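PDB 2R91: 2-Keto-3-deoxy-(6-phospho-)gluconate aldolase, which belongs to the dihydrodipicolinate synthetase family of aldolases, built on a parallel eight-stranded (beta/alpha)8 barrel and assembled from four chains. Local coordinates for residues V25-I28 with T29-G32. Sequence-based numbering, arbitrary orientation.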
loop_
_atom_site.group_PDB
_atom_site.type_symbol
_atom_site.label_atom_id
_atom_site.label_comp_id
_atom_site.label_asym_id
_atom_site.label_seq_id
_atom_site.Cartn_x
_atom_site.Cartn_y
_atom_site.Cartn_z
ATOM N N VAL A 25 35.966 5.676 7.961
ATOM C CA VAL A 25 35.836 6.757 6.986
ATOM C C VAL A 25 37.083 6.929 6.098
ATOM O O VAL A 25 36.991 7.124 4.878
ATOM C CB VAL A 25 35.484 8.084 7.661
ATOM C CG1 VAL A 25 35.720 9.239 6.691
ATOM C CG2 VAL A 25 34.015 8.075 8.169
ATOM N N LYS A 26 38.259 6.855 6.710
ATOM C CA LYS A 26 39.486 7.052 5.957
ATOM C C LYS A 26 39.723 5.896 4.974
ATOM O O LYS A 26 40.207 6.111 3.863
ATOM C CB LYS A 26 40.663 7.233 6.921
ATOM C CG LYS A 26 40.580 8.587 7.684
ATOM C CD LYS A 26 41.511 8.587 8.926
ATOM C CE LYS A 26 41.206 9.761 9.874
ATOM N NZ LYS A 26 41.907 9.566 11.195
ATOM N N ASN A 27 39.379 4.678 5.383
ATOM C CA ASN A 27 39.427 3.548 4.444
ATOM C C ASN A 27 38.498 3.744 3.242
ATOM O O ASN A 27 38.918 3.697 2.076
ATOM C CB ASN A 27 39.081 2.230 5.140
ATOM C CG ASN A 27 39.062 1.054 4.165
ATOM O OD1 ASN A 27 40.080 0.752 3.548
ATOM N ND2 ASN A 27 37.899 0.417 3.992
ATOM N N ILE A 28 37.220 3.993 3.497
ATOM C CA ILE A 28 36.306 4.025 2.350
ATOM C C ILE A 28 36.560 5.223 1.437
ATOM O O ILE A 28 36.382 5.142 0.228
ATOM C CB ILE A 28 34.815 3.876 2.784
ATOM C CG1 ILE A 28 34.296 5.167 3.453
ATOM C CG2 ILE A 28 34.670 2.650 3.707
ATOM C CD1 ILE A 28 32.857 5.023 4.087
ATOM N N THR A 29 36.992 6.354 1.984
ATOM C CA THR A 29 37.297 7.484 1.100
ATOM C C THR A 29 38.579 7.191 0.283
ATOM O O THR A 29 38.746 7.709 -0.812
ATOM C CB THR A 29 37.428 8.841 1.860
ATOM O OG1 THR A 29 38.392 8.692 2.892
ATOM C CG2 THR A 29 36.086 9.250 2.509
ATOM N N SER A 30 39.468 6.347 0.799
ATOM C CA SER A 30 40.617 5.926 0.000
ATOM C C SER A 30 40.233 5.008 -1.180
ATOM O O SER A 30 40.993 4.857 -2.146
ATOM C CB SER A 30 41.673 5.241 0.857
ATOM O OG SER A 30 41.350 3.874 1.079
ATOM N N LYS A 31 39.053 4.394 -1.084
ATOM C CA LYS A 31 38.607 3.406 -2.050
ATOM C C LYS A 31 37.529 3.926 -2.977
ATOM O O LYS A 31 36.871 3.138 -3.653
ATOM C CB LYS A 31 38.140 2.140 -1.335
ATOM C CG LYS A 31 39.295 1.385 -0.701
ATOM C CD LYS A 31 38.910 0.019 -0.212
ATOM C CE LYS A 31 40.068 -0.635 0.483
ATOM N NZ LYS A 31 39.759 -2.035 0.849
ATOM N N GLY A 32 37.346 5.244 -3.024
ATOM C CA GLY A 32 36.427 5.835 -3.997
ATOM C C GLY A 32 35.224 6.632 -3.488
ATOM O O GLY A 32 34.484 7.225 -4.280
#
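A local contact between residues three and four apart on the last turn of helix 18-30, just before barrel strand 35-38, pairs Val25 with Thr29, Asn27 with Ser30 and Asn27 with Lys31. Val25 O is gripped twice by Thr29: the amide N donates at 3.0 Å with an N-H...O angle of 162°, and OG1 donates to the same Val25 O at 2.9 Å, the two arriving from opposite faces of the carbonyl plane. Thr29 chi1 of 55° sets OG1 between its own N and carbonyl carbon, turned back over the preceding turn. Ser30 repeats the gesture one residue nearer, its OG meeting Asn27 O at 2.6 Å in the carbonyl plane, on a lone pair. Helical pairing loses quality toward the end. Ser30 N still reaches Lys26 O at 3.2 Å, but Lys31 N makes just a weak bond to Asn27 O and another to Ile28 O at 3.1 Å, straighter at the hydrogen, though the donor stands above the carbonyl plane; the i to i+3 spacing is that of a 3-10-like turn. Beyond the helix, Gly32 has a positive phi of 119°, where a CB would jam against the preceding carbonyl O. The extended Lys31 chain runs obliquely past Asn27, Lys31 CE coming to 3.4 Å from Asn27 OD1; Gln251 OE1 accepts from both Lys31 NZ and Asn27 ND2, tying this end to helix 239-251. On the buried side Val25 and Thr29 both touch Val36. This is the C-terminal end of the first helix of a TIM barrel, packed over the strand that follows it.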